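Local coordinates for protein EH1AB1 (Metagenome, PDB 6I8F) that hydrolyses esters and probably does so as a serine hydrolase of the alpha/beta hydrolase fold, at residues Arg21-Leu26 with Thr306-Gln311; Val45-Val50 with Gly104-Asn109; Gly70-Pro75 with Ile79-Tyr84; His154-Ala159 with Gly192-Ala197; Val293-Thr298 with Asn316-Ala321. One frame throughout, in Å; residues are numbered along the deposited sequence.

Interaction 1: residues Arg21-Leu26 with Thr306-Gln311; sequences RNLLDL and TRFLSQ
Leu23, in the helical segment 21-26, and Phe308, in the loop leading into helix 310-327, bring the two backbones nearest, their CA atoms 6.7 Å apart. The contact is wholly apolar. Leu23 forks over two neighbours: its CD1 sits above one face of the Phe308 ring, 4.1 Å from the ring centroid and 26° off the normal, a CH-pi contact displaced toward CG (CD1 to Phe308 CG 3.7 Å). With CG anti to the backbone N (chi1 -180°), Leu23 points its fork at the loop, its side chain crossing that of Phe308 at about a right angle. Its other branch, CD2, lies 3.9 Å from CD1 of Leu309. CD1 of Leu26 approaches CE1 of Phe308 obliquely at 4.0 Å. The opposite face of the Phe308 ring is backed by CG of Arg307, so the ring lies between an arginine stem and a leucine methyl. Glu19 of helix 18-32 takes hydrogen bonds from the backbone N of Ser310 and of Gln311 at the start of helix 310-327. Leu23 and Leu309 both rest on Ile299 of strand 298-299, so the N-terminal helix, this short strand and the loop before the last helix close on one another.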
# COMPACT_ATOMS: atom_id res chain seq x y z
N ARG A 21 13.05 1.30 -20.63
CA ARG A 21 14.15 1.46 -21.62
C ARG A 21 13.56 1.66 -23.02
O ARG A 21 13.97 2.58 -23.74
CB ARG A 21 15.08 0.24 -21.58
CG ARG A 21 16.53 0.58 -21.30
CD ARG A 21 17.39 -0.62 -20.96
NE ARG A 21 16.88 -1.42 -19.84
CZ ARG A 21 16.63 -2.72 -19.89
NH1 ARG A 21 16.81 -3.39 -21.02
NH2 ARG A 21 16.20 -3.36 -18.82
N ASN A 22 12.61 0.81 -23.41
CA ASN A 22 11.96 0.88 -24.72
C ASN A 22 11.34 2.26 -24.92
O ASN A 22 11.52 2.86 -25.98
CB ASN A 22 10.94 -0.24 -24.94
CG ASN A 22 11.58 -1.59 -25.17
OD1 ASN A 22 12.78 -1.67 -25.44
ND2 ASN A 22 10.80 -2.65 -25.06
N LEU A 23 10.64 2.77 -23.90
CA LEU A 23 10.01 4.09 -24.03
C LEU A 23 11.08 5.19 -24.17
O LEU A 23 10.90 6.14 -24.94
CB LEU A 23 9.10 4.40 -22.84
CG LEU A 23 8.41 5.77 -22.92
CD1 LEU A 23 7.52 5.84 -24.16
CD2 LEU A 23 7.60 6.08 -21.67
N LEU A 24 12.15 5.09 -23.38
CA LEU A 24 13.20 6.10 -23.39
C LEU A 24 13.90 6.10 -24.77
O LEU A 24 14.21 7.18 -25.29
CB LEU A 24 14.20 5.84 -22.26
CG LEU A 24 13.66 6.05 -20.85
CD1 LEU A 24 14.74 5.76 -19.82
CD2 LEU A 24 13.11 7.45 -20.65
N ASP A 25 14.10 4.92 -25.35
CA ASP A 25 14.64 4.80 -26.72
C ASP A 25 13.71 5.52 -27.71
O ASP A 25 14.18 6.20 -28.62
CB ASP A 25 14.85 3.35 -27.13
CG ASP A 25 15.99 2.65 -26.41
OD1 ASP A 25 16.83 3.35 -25.83
OD2 ASP A 25 16.00 1.41 -26.42
N LEU A 26 12.38 5.37 -27.52
CA LEU A 26 11.39 6.02 -28.38
C LEU A 26 11.51 7.54 -28.30
O LEU A 26 11.47 8.23 -29.32
CB LEU A 26 9.98 5.59 -28.00
CG LEU A 26 9.31 4.64 -28.98
CD1 LEU A 26 7.92 4.25 -28.50
CD2 LEU A 26 9.25 5.26 -30.38
N THR A 306 0.18 4.90 -19.74
CA THR A 306 -0.17 3.51 -19.60
C THR A 306 -0.35 2.82 -20.96
O THR A 306 -0.60 1.63 -21.01
CB THR A 306 -1.38 3.38 -18.67
OG1 THR A 306 -2.38 4.31 -19.09
CG2 THR A 306 -0.99 3.66 -17.23
N ARG A 307 -0.21 3.56 -22.07
CA ARG A 307 -0.11 2.95 -23.40
C ARG A 307 1.22 2.20 -23.53
O ARG A 307 1.27 1.11 -24.11
CB ARG A 307 -0.18 4.01 -24.50
CG ARG A 307 0.06 3.45 -25.89
CD ARG A 307 -0.13 4.54 -26.93
NE ARG A 307 0.32 4.07 -28.22
CZ ARG A 307 0.28 4.78 -29.34
NH1 ARG A 307 -0.17 6.03 -29.31
NH2 ARG A 307 0.70 4.23 -30.47
N PHE A 308 2.27 2.78 -22.96
CA PHE A 308 3.64 2.33 -23.11
C PHE A 308 4.13 1.54 -21.90
O PHE A 308 4.97 0.66 -22.07
CB PHE A 308 4.57 3.51 -23.34
CG PHE A 308 4.22 4.30 -24.58
CD1 PHE A 308 4.50 3.77 -25.83
CD2 PHE A 308 3.57 5.51 -24.49
CE1 PHE A 308 4.19 4.49 -26.98
CE2 PHE A 308 3.23 6.21 -25.64
CZ PHE A 308 3.54 5.70 -26.88
N LEU A 309 3.66 1.89 -20.69
CA LEU A 309 4.19 1.33 -19.44
C LEU A 309 3.07 0.60 -18.69
O LEU A 309 2.21 1.22 -18.04
CB LEU A 309 4.83 2.43 -18.60
CG LEU A 309 5.93 3.25 -19.27
CD1 LEU A 309 6.47 4.33 -18.35
CD2 LEU A 309 7.07 2.35 -19.75
N SER A 310 3.11 -0.73 -18.76
CA SER A 310 2.23 -1.62 -18.01
C SER A 310 2.30 -1.36 -16.50
O SER A 310 1.32 -1.59 -15.80
CB SER A 310 2.59 -3.05 -18.27
OG SER A 310 2.15 -3.39 -19.57
N GLN A 311 3.49 -0.97 -16.01
CA GLN A 311 3.68 -0.71 -14.59
C GLN A 311 2.67 0.36 -14.16
O GLN A 311 2.17 0.35 -13.04
CB GLN A 311 5.12 -0.29 -14.30
CG GLN A 311 6.12 -1.44 -14.27
CD GLN A 311 5.87 -2.38 -13.12
OE1 GLN A 311 5.98 -2.01 -11.95
NE2 GLN A 311 5.50 -3.60 -13.44

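Interaction 2: residues Val45-Val50 with Gly104-Asn109; sequences VGRKAV and GFVIGN
Arg47, in the middle of the helical segment 45-50, comes closest to Ile107 of the irregular segment 104-109, with 5.3 Å between their CA atoms, so the loop runs tight against one side of the helix. The polar part of the contact is a double grip on one carbonyl. NE and NH2 of Arg47 both donate to Val106 O, NE at 2.9 Å and NH2 at 3.1 Å, and the oxygen lies within 2° of the guanidinium plane. NE meets it almost head-on, at a C=O...N angle of 168°, while NH2 comes in within the carbonyl plane. The arginine chain leaves the helix extended and then bends at chi3 (-55°), which turns the NE edge of the guanidinium onto the loop. Its NH1 is held by a salt bridge to Glu138.

Ile107 supplies the apolar half. Its CG2 packs on the helix backbone at CA of Arg47, 3.8 Å away, and CD1 reaches CG1 of Val50 at 3.7 Å. Beyond the two segments, Val106 and Ile107 both pack on Phe232 of helix 230-236, and the backbone N of Gly108 donates to Asp51 of helix 43-55.

Segment 104-109 begins on the last glycine of a His-Gly-Gly-Gly sequence, which in related hydrolases contributes to the oxyanion hole. With one carbonyl gripped by two donors, and with Glu138 probably balancing the arginine's charge, the guanidinium is fixed in rotation and the loop is tied to the helix through its backbone.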
# COMPACT_ATOMS: atom_id res chain seq x y z
N VAL A 45 1.42 26.95 -27.35
CA VAL A 45 1.74 26.08 -28.47
C VAL A 45 2.25 24.73 -27.95
O VAL A 45 1.80 23.67 -28.39
CB VAL A 45 2.78 26.74 -29.40
CG1 VAL A 45 3.29 25.78 -30.47
CG2 VAL A 45 2.22 28.01 -30.04
N GLY A 46 3.23 24.81 -27.05
CA GLY A 46 3.81 23.64 -26.42
C GLY A 46 2.76 22.84 -25.66
O GLY A 46 2.77 21.62 -25.71
N ARG A 47 1.87 23.56 -24.96
CA ARG A 47 0.80 22.95 -24.18
C ARG A 47 -0.05 22.07 -25.11
O ARG A 47 -0.31 20.92 -24.81
CB ARG A 47 -0.05 24.02 -23.49
CG ARG A 47 -1.36 23.52 -22.91
CD ARG A 47 -2.19 24.63 -22.28
NE ARG A 47 -1.41 25.35 -21.29
CZ ARG A 47 -1.42 26.68 -21.09
NH1 ARG A 47 -2.07 27.50 -21.91
NH2 ARG A 47 -0.76 27.16 -20.05
N LYS A 48 -0.48 22.65 -26.23
CA LYS A 48 -1.42 22.02 -27.13
C LYS A 48 -0.81 20.74 -27.72
O LYS A 48 -1.49 19.71 -27.83
CB LYS A 48 -1.82 23.00 -28.23
CG LYS A 48 -3.09 22.62 -28.96
CD LYS A 48 -3.79 23.81 -29.58
CE LYS A 48 -4.60 23.42 -30.80
NZ LYS A 48 -3.74 23.37 -32.01
N ALA A 49 0.48 20.80 -28.07
CA ALA A 49 1.19 19.70 -28.69
C ALA A 49 1.41 18.57 -27.67
O ALA A 49 1.17 17.41 -27.98
CB ALA A 49 2.50 20.18 -29.25
N VAL A 50 1.92 18.91 -26.48
CA VAL A 50 2.28 17.91 -25.50
C VAL A 50 1.00 17.28 -24.92
O VAL A 50 1.00 16.10 -24.57
CB VAL A 50 3.20 18.46 -24.40
CG1 VAL A 50 3.48 17.41 -23.33
CG2 VAL A 50 4.52 18.96 -24.96
N GLY A 104 3.03 20.03 -14.27
CA GLY A 104 3.88 21.11 -13.80
C GLY A 104 3.15 22.43 -13.59
O GLY A 104 3.80 23.48 -13.54
N PHE A 105 1.81 22.37 -13.45
CA PHE A 105 0.93 23.53 -13.33
C PHE A 105 0.90 24.37 -14.63
O PHE A 105 0.44 25.52 -14.63
CB PHE A 105 1.32 24.39 -12.12
CG PHE A 105 1.33 23.69 -10.77
CD1 PHE A 105 0.15 23.38 -10.12
CD2 PHE A 105 2.52 23.39 -10.13
CE1 PHE A 105 0.16 22.76 -8.88
CE2 PHE A 105 2.53 22.74 -8.90
CZ PHE A 105 1.35 22.45 -8.26
N VAL A 106 1.34 23.78 -15.75
CA VAL A 106 1.44 24.50 -17.04
C VAL A 106 0.69 23.74 -18.15
O VAL A 106 0.13 24.38 -19.04
CB VAL A 106 2.90 24.76 -17.45
CG1 VAL A 106 3.02 25.37 -18.84
CG2 VAL A 106 3.62 25.62 -16.42
N ILE A 107 0.70 22.40 -18.11
CA ILE A 107 0.04 21.57 -19.12
C ILE A 107 -0.83 20.51 -18.41
O ILE A 107 -0.94 20.52 -17.18
CB ILE A 107 1.08 20.93 -20.05
CG1 ILE A 107 1.92 19.87 -19.33
CG2 ILE A 107 1.94 22.00 -20.71
CD1 ILE A 107 2.98 19.25 -20.19
N GLY A 108 -1.41 19.61 -19.20
CA GLY A 108 -2.38 18.64 -18.70
C GLY A 108 -3.76 19.27 -18.56
O GLY A 108 -3.90 20.48 -18.37
N ASN A 109 -4.78 18.42 -18.62
CA ASN A 109 -6.17 18.83 -18.45
C ASN A 109 -6.97 17.55 -18.16
O ASN A 109 -6.38 16.47 -17.99
CB ASN A 109 -6.69 19.58 -19.68
CG ASN A 109 -6.45 18.80 -20.96
OD1 ASN A 109 -6.85 17.64 -21.04
ND2 ASN A 109 -5.74 19.38 -21.91

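Interaction 3: residues Gly70-Pro75 with Ile79-Tyr84; sequences GGFAGP and IRFRRY
Phe72 and Phe81 lie on the same face of the sheet, one on each strand, and meet obliquely: CD2 of Phe81 lies near the plane of the Phe72 ring, at its edge, 3.7 Å from CD2 of Phe72. Both rings stand with CG between the backbone N and the carbonyl carbon (chi1 56° for Phe72, 59° for Phe81), a rotamer that folds each ring back over the strands. Phe81 thus lies across the Gly70 backbone of the partner strand, with CA of Gly70 4.0 Å from the ring centroid in a CH-pi contact. A CB at Gly70 would collide with CZ of Phe81. An alanine in place of Phe81 is likely to uncover the Gly70 backbone and leave the edge of the Phe72 ring without its neighbour.

The strands form an antiparallel beta hairpin at one end of the central sheet of this alpha/beta hydrolase fold. Gly70 with Phe81 and Phe72 with Ile79 are hydrogen-bonded pairs, Ile79 N reaching Phe72 O at 2.9 Å and 177°; between them Gly71 and Arg80 are a non-hydrogen-bonded pair, CA to CA only 4.0 Å.

Ile79 extends the apolar face toward the turn: CD1 touches CE1 of Phe72 at 4.0 Å and presses on CA of Gly74 at 3.5 Å. Arg80 points to the other face, its guanidinium in a salt bridge with Asp132. On the aromatic face, Phe72 stacks with His154 and Phe81 meets Phe162 edge-to-face.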
# COMPACT_ATOMS: atom_id res chain seq x y z
N GLY A 70 -19.44 19.36 -16.16
CA GLY A 70 -20.00 20.63 -15.73
C GLY A 70 -18.91 21.56 -15.25
O GLY A 70 -17.71 21.28 -15.41
N GLY A 71 -19.34 22.67 -14.64
CA GLY A 71 -18.45 23.66 -14.03
C GLY A 71 -19.14 24.34 -12.87
O GLY A 71 -20.35 24.22 -12.71
N PHE A 72 -18.37 25.03 -12.03
CA PHE A 72 -18.91 25.88 -10.98
C PHE A 72 -17.99 27.10 -10.85
O PHE A 72 -16.89 27.11 -11.39
CB PHE A 72 -19.05 25.11 -9.67
CG PHE A 72 -17.76 24.48 -9.21
CD1 PHE A 72 -16.81 25.23 -8.52
CD2 PHE A 72 -17.47 23.16 -9.50
CE1 PHE A 72 -15.62 24.66 -8.12
CE2 PHE A 72 -16.28 22.59 -9.09
CZ PHE A 72 -15.34 23.35 -8.42
N ALA A 73 -18.47 28.12 -10.13
CA ALA A 73 -17.74 29.37 -9.97
C ALA A 73 -16.56 29.15 -9.03
O ALA A 73 -16.75 28.81 -7.88
CB ALA A 73 -18.67 30.44 -9.45
N GLY A 74 -15.35 29.31 -9.55
CA GLY A 74 -14.15 29.29 -8.72
C GLY A 74 -13.83 30.68 -8.21
O GLY A 74 -14.62 31.60 -8.43
N PRO A 75 -12.67 30.90 -7.56
CA PRO A 75 -12.31 32.21 -7.03
C PRO A 75 -12.25 33.32 -8.10
O PRO A 75 -12.66 34.43 -7.84
CB PRO A 75 -10.91 32.02 -6.42
CG PRO A 75 -10.78 30.53 -6.22
CD PRO A 75 -11.64 29.89 -7.28
N ILE A 79 -14.46 26.80 -12.91
CA ILE A 79 -13.69 25.57 -12.82
C ILE A 79 -14.56 24.44 -13.35
O ILE A 79 -15.66 24.24 -12.88
CB ILE A 79 -13.22 25.30 -11.38
CG1 ILE A 79 -12.36 26.45 -10.84
CG2 ILE A 79 -12.50 23.96 -11.30
CD1 ILE A 79 -12.22 26.44 -9.34
N ARG A 80 -14.04 23.73 -14.35
CA ARG A 80 -14.72 22.64 -14.98
C ARG A 80 -14.31 21.34 -14.28
O ARG A 80 -13.19 21.20 -13.78
CB ARG A 80 -14.40 22.64 -16.47
CG ARG A 80 -15.04 23.80 -17.22
CD ARG A 80 -14.55 23.86 -18.66
NE ARG A 80 -13.11 24.05 -18.73
CZ ARG A 80 -12.38 24.01 -19.84
NH1 ARG A 80 -12.97 23.81 -21.01
NH2 ARG A 80 -11.07 24.17 -19.79
N PHE A 81 -15.23 20.38 -14.27
CA PHE A 81 -14.96 19.07 -13.71
C PHE A 81 -15.54 18.00 -14.63
O PHE A 81 -16.42 18.27 -15.47
CB PHE A 81 -15.56 18.97 -12.30
CG PHE A 81 -17.05 19.19 -12.27
CD1 PHE A 81 -17.92 18.15 -12.59
CD2 PHE A 81 -17.58 20.43 -11.96
CE1 PHE A 81 -19.29 18.35 -12.59
CE2 PHE A 81 -18.96 20.62 -11.95
CZ PHE A 81 -19.81 19.59 -12.27
N ARG A 82 -15.04 16.77 -14.46
CA ARG A 82 -15.63 15.61 -15.09
C ARG A 82 -15.78 14.52 -14.03
O ARG A 82 -14.82 14.19 -13.34
CB ARG A 82 -14.79 15.19 -16.29
CG ARG A 82 -15.26 13.90 -16.94
CD ARG A 82 -14.52 13.63 -18.22
NE ARG A 82 -14.73 14.67 -19.21
CZ ARG A 82 -13.94 14.86 -20.26
NH1 ARG A 82 -12.99 13.98 -20.54
NH2 ARG A 82 -14.08 15.93 -21.01
N ARG A 83 -17.00 14.02 -13.87
CA ARG A 83 -17.32 12.98 -12.90
C ARG A 83 -17.37 11.64 -13.62
O ARG A 83 -17.94 11.54 -14.71
CB ARG A 83 -18.66 13.21 -12.19
CG ARG A 83 -18.85 14.63 -11.69
CD ARG A 83 -19.92 14.70 -10.62
NE ARG A 83 -21.25 14.55 -11.17
CZ ARG A 83 -22.27 13.96 -10.56
NH1 ARG A 83 -22.06 13.12 -9.55
NH2 ARG A 83 -23.50 14.20 -10.97
N TYR A 84 -16.76 10.63 -12.99
CA TYR A 84 -16.75 9.28 -13.48
C TYR A 84 -17.42 8.37 -12.45
O TYR A 84 -16.97 8.29 -11.30
CB TYR A 84 -15.32 8.82 -13.73
CG TYR A 84 -14.47 9.69 -14.61
CD1 TYR A 84 -13.77 10.78 -14.09
CD2 TYR A 84 -14.31 9.40 -15.95
CE1 TYR A 84 -12.95 11.55 -14.90
CE2 TYR A 84 -13.50 10.16 -16.76
CZ TYR A 84 -12.80 11.24 -16.24
OH TYR A 84 -11.99 11.98 -17.05

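Interaction 4: residues His154-Ala159 with Gly192-Ala197; sequences HIRDNA and GETGPA
Arg156 leaves its helix with CG anti to the backbone N (chi1 177°) and bends at chi3, which carries the guanidinium across to Glu193 and Thr194. Glu193 meets it with CG between the backbone N and the carbonyl carbon (chi1 36°). NH1 of Arg156 does most of the bridging: it donates to Glu193 OE1 at 2.7 Å in a salt bridge, and to the backbone Thr194 O at 2.9 Å. Both acceptors lie at the guanidinium edge near its plane, but the carboxylate is turned 57° against that plane, and OE1 is met from above its own plane. NH2 adds a weak bond to the same OE1. Alongside, CD of Arg156 packs on CB of Thr194 at 4.1 Å.

The NE side of the guanidinium is taken by Asp157, next in sequence, side-on: NE to OD1 at 2.8 Å, and NH2 to OD2 at 3.2 Å. Arg153 of the same helix also forms a salt bridge with Glu193 OE1. A leucine in place of Arg156 would probably strand Asp157 without its bridging cation, leave Glu193 with Arg153 alone of its two arginines and deprive Thr194 O of this donor.

With arginine in place, its guanidinium lies between the carboxylates of Asp157 and Glu193 in a surface salt-bridge network and, with Arg153, probably offsets their charge while binding helix 143-157 to the loop before strand 198-202.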
# COMPACT_ATOMS: atom_id res chain seq x y z
N HIS A 154 -15.74 23.37 -2.46
CA HIS A 154 -17.04 23.44 -3.15
C HIS A 154 -17.73 22.06 -3.19
O HIS A 154 -18.93 21.94 -2.93
CB HIS A 154 -16.87 24.01 -4.55
CG HIS A 154 -18.15 24.11 -5.30
ND1 HIS A 154 -19.04 25.16 -5.11
CD2 HIS A 154 -18.72 23.28 -6.20
CE1 HIS A 154 -20.09 24.98 -5.88
NE2 HIS A 154 -19.92 23.84 -6.57
N ILE A 155 -16.97 21.03 -3.57
CA ILE A 155 -17.53 19.65 -3.61
C ILE A 155 -17.85 19.17 -2.19
O ILE A 155 -18.91 18.58 -1.97
CB ILE A 155 -16.59 18.72 -4.38
CG1 ILE A 155 -16.55 19.14 -5.86
CG2 ILE A 155 -17.01 17.26 -4.19
CD1 ILE A 155 -15.32 18.70 -6.62
N ARG A 156 -16.97 19.45 -1.23
CA ARG A 156 -17.20 19.11 0.19
C ARG A 156 -18.52 19.74 0.66
O ARG A 156 -19.33 19.08 1.29
CB ARG A 156 -16.02 19.56 1.07
CG ARG A 156 -16.19 19.33 2.56
CD ARG A 156 -15.36 20.28 3.43
NE ARG A 156 -15.66 21.69 3.23
CZ ARG A 156 -14.79 22.69 3.41
NH1 ARG A 156 -13.58 22.47 3.88
NH2 ARG A 156 -15.15 23.93 3.11
N ASP A 157 -18.72 21.02 0.35
CA ASP A 157 -19.85 21.76 0.89
C ASP A 157 -21.13 21.40 0.13
O ASP A 157 -22.20 21.70 0.60
CB ASP A 157 -19.56 23.26 0.89
CG ASP A 157 -18.45 23.64 1.85
OD1 ASP A 157 -18.15 22.84 2.75
OD2 ASP A 157 -17.88 24.72 1.66
N ASN A 158 -21.01 20.78 -1.05
CA ASN A 158 -22.14 20.47 -1.92
C ASN A 158 -22.09 18.98 -2.30
O ASN A 158 -22.44 18.60 -3.43
CB ASN A 158 -22.11 21.39 -3.14
CG ASN A 158 -22.29 22.84 -2.73
OD1 ASN A 158 -23.40 23.25 -2.43
ND2 ASN A 158 -21.19 23.59 -2.65
N ALA A 159 -21.67 18.16 -1.35
CA ALA A 159 -21.27 16.77 -1.61
C ALA A 159 -22.41 16.02 -2.30
O ALA A 159 -22.20 15.35 -3.33
CB ALA A 159 -20.85 16.12 -0.30
N GLY A 192 -8.53 25.38 9.92
CA GLY A 192 -9.45 24.84 10.91
C GLY A 192 -10.75 24.34 10.30
O GLY A 192 -11.77 24.34 10.97
N GLU A 193 -10.74 23.90 9.04
CA GLU A 193 -11.98 23.34 8.49
C GLU A 193 -11.78 21.85 8.20
O GLU A 193 -10.67 21.30 8.35
CB GLU A 193 -12.51 24.14 7.30
CG GLU A 193 -11.48 24.73 6.38
CD GLU A 193 -12.13 25.47 5.23
OE1 GLU A 193 -12.28 24.87 4.14
OE2 GLU A 193 -12.52 26.64 5.42
N THR A 194 -12.89 21.19 7.86
CA THR A 194 -12.93 19.79 7.48
C THR A 194 -12.13 19.59 6.18
O THR A 194 -12.40 20.19 5.17
CB THR A 194 -14.37 19.31 7.33
OG1 THR A 194 -14.95 19.52 8.61
CG2 THR A 194 -14.50 17.86 6.92
N GLY A 195 -11.13 18.71 6.26
CA GLY A 195 -10.33 18.39 5.15
C GLY A 195 -10.74 17.06 4.54
O GLY A 195 -11.69 16.43 4.99
N PRO A 196 -10.02 16.61 3.49
CA PRO A 196 -10.26 15.32 2.86
C PRO A 196 -10.11 14.17 3.85
O PRO A 196 -9.36 14.27 4.79
CB PRO A 196 -9.16 15.24 1.79
CG PRO A 196 -8.84 16.68 1.49
CD PRO A 196 -8.91 17.34 2.85
N ALA A 197 -10.83 13.07 3.59
CA ALA A 197 -10.75 11.85 4.40
C ALA A 197 -9.52 11.01 4.02
O ALA A 197 -9.16 10.05 4.72
CB ALA A 197 -12.02 11.06 4.18

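Interaction 5: residues Val293-Thr298 with Asn316-Ala321; sequences VNYPGT and NDEAAA
Tyr295 OH donates to Glu318 OE1 at 2.6 Å, a short bond joining strand 290-296, the outermost of this chain's alpha/beta hydrolase sheet, to helix 310-327, which packs beside it. Glu318 OE1 receives the phenol on its anti lone pair, the side turned from its other oxygen, and sits near the plane of the Tyr295 ring at its edge, with CE1 3.3 Å away. Ring and carboxylate planes stand 49° apart, and the two side chains slide past each other in opposite directions. Glu318 gets there with CG anti to the backbone N (chi1 -180°) and an extended chain beyond, so the carboxylate leaves the helix at full stretch; its CB is 3.5 Å from the phenol oxygen.

Val293, two residues back on the strand, approaches the carboxylate head-on and gives it an apolar bed. The contact is buried, and the second carboxylate oxygen, OE2, is bonded to Thr291 OG1 of the second subunit, so each oxygen of Glu318 has a hydrogen-bonding mate. At the same place Val293 and Asn294 pair antiparallel with a strand of that subunit, carrying the sheet across the dimer interface. Against the carboxylate, CG2 of Val293 lies 3.7 Å from OE1 of Glu318.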
# COMPACT_ATOMS: atom_id res chain seq x y z
N VAL A 293 4.60 3.23 -1.35
CA VAL A 293 5.08 2.23 -2.32
C VAL A 293 6.05 2.89 -3.29
O VAL A 293 5.82 4.02 -3.74
CB VAL A 293 3.93 1.54 -3.07
CG1 VAL A 293 3.03 2.52 -3.81
CG2 VAL A 293 4.48 0.49 -4.04
N ASN A 294 7.13 2.15 -3.61
CA ASN A 294 8.09 2.52 -4.61
C ASN A 294 7.99 1.52 -5.76
O ASN A 294 8.00 0.31 -5.52
CB ASN A 294 9.52 2.59 -4.06
CG ASN A 294 10.51 3.04 -5.11
OD1 ASN A 294 11.41 2.29 -5.48
ND2 ASN A 294 10.33 4.23 -5.64
N TYR A 295 7.88 2.05 -6.98
CA TYR A 295 7.87 1.26 -8.22
C TYR A 295 9.27 1.36 -8.84
O TYR A 295 9.56 2.32 -9.55
CB TYR A 295 6.77 1.72 -9.18
CG TYR A 295 5.42 1.09 -8.91
CD1 TYR A 295 4.73 1.35 -7.74
CD2 TYR A 295 4.85 0.20 -9.81
CE1 TYR A 295 3.51 0.75 -7.46
CE2 TYR A 295 3.62 -0.40 -9.55
CZ TYR A 295 2.95 -0.13 -8.37
OH TYR A 295 1.76 -0.72 -8.08
N PRO A 296 10.18 0.39 -8.60
CA PRO A 296 11.53 0.47 -9.14
C PRO A 296 11.52 0.33 -10.67
O PRO A 296 10.61 -0.28 -11.24
CB PRO A 296 12.29 -0.68 -8.47
CG PRO A 296 11.20 -1.66 -8.06
CD PRO A 296 9.97 -0.83 -7.79
N GLY A 297 12.52 0.90 -11.32
CA GLY A 297 12.77 0.65 -12.74
C GLY A 297 11.79 1.35 -13.67
O GLY A 297 11.75 1.02 -14.85
N THR A 298 10.99 2.30 -13.17
CA THR A 298 10.11 3.10 -14.02
C THR A 298 10.37 4.58 -13.73
O THR A 298 11.14 4.92 -12.82
CB THR A 298 8.63 2.73 -13.87
OG1 THR A 298 7.90 3.35 -14.94
CG2 THR A 298 8.06 3.12 -12.53
N ASN A 316 -1.96 2.24 -11.10
CA ASN A 316 -3.38 2.64 -11.13
C ASN A 316 -4.18 1.72 -10.21
O ASN A 316 -4.87 2.17 -9.28
CB ASN A 316 -4.00 2.58 -12.54
CG ASN A 316 -3.49 3.62 -13.53
OD1 ASN A 316 -3.81 3.52 -14.73
ND2 ASN A 316 -2.74 4.61 -13.07
N ASP A 317 -4.08 0.41 -10.46
CA ASP A 317 -4.86 -0.60 -9.75
C ASP A 317 -4.51 -0.60 -8.25
O ASP A 317 -5.40 -0.76 -7.41
CB ASP A 317 -4.68 -1.98 -10.40
CG ASP A 317 -5.23 -2.03 -11.81
OD1 ASP A 317 -5.88 -1.04 -12.24
OD2 ASP A 317 -4.98 -3.04 -12.50
N GLU A 318 -3.22 -0.45 -7.91
CA GLU A 318 -2.81 -0.43 -6.50
C GLU A 318 -3.37 0.81 -5.78
O GLU A 318 -3.88 0.72 -4.67
CB GLU A 318 -1.29 -0.49 -6.35
CG GLU A 318 -0.87 -0.47 -4.90
CD GLU A 318 0.59 -0.76 -4.60
OE1 GLU A 318 1.40 -0.90 -5.55
OE2 GLU A 318 0.90 -0.81 -3.41
N ALA A 319 -3.23 1.99 -6.39
CA ALA A 319 -3.74 3.23 -5.79
C ALA A 319 -5.25 3.11 -5.55
O ALA A 319 -5.75 3.38 -4.45
CB ALA A 319 -3.41 4.39 -6.69
N ALA A 320 -5.96 2.66 -6.58
CA ALA A 320 -7.41 2.46 -6.54
C ALA A 320 -7.77 1.45 -5.43
O ALA A 320 -8.71 1.66 -4.68
CB ALA A 320 -7.90 1.99 -7.89
N ALA A 321 -7.01 0.35 -5.37
CA ALA A 321 -7.28 -0.74 -4.45
C ALA A 321 -7.16 -0.25 -3.00
O ALA A 321 -7.99 -0.55 -2.18
CB ALA A 321 -6.32 -1.87 -4.71

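Interactions 1 and 5 are neighbours, their centres about 15 Å apart; both use helix 310-327, their segments alternate along the chain, and Leu309 packs on Thr298. Interaction 3 lies at the other end of the same sheet as interaction 5, about 28 Å away between centres, since strands 66-73 and 290-296 are the outermost within the chain. Interactions 3 and 4 touch where Phe72 meets His154; interaction 4 lies on the opposite side of the chain's centre from interaction 1. Interaction 1, which joins the N-terminal helix to the loop before the last helix, encloses interactions 2, 3 and 4, and interaction 3 is nested within interaction 2. The contacts span the fold from hairpin to dimer edge.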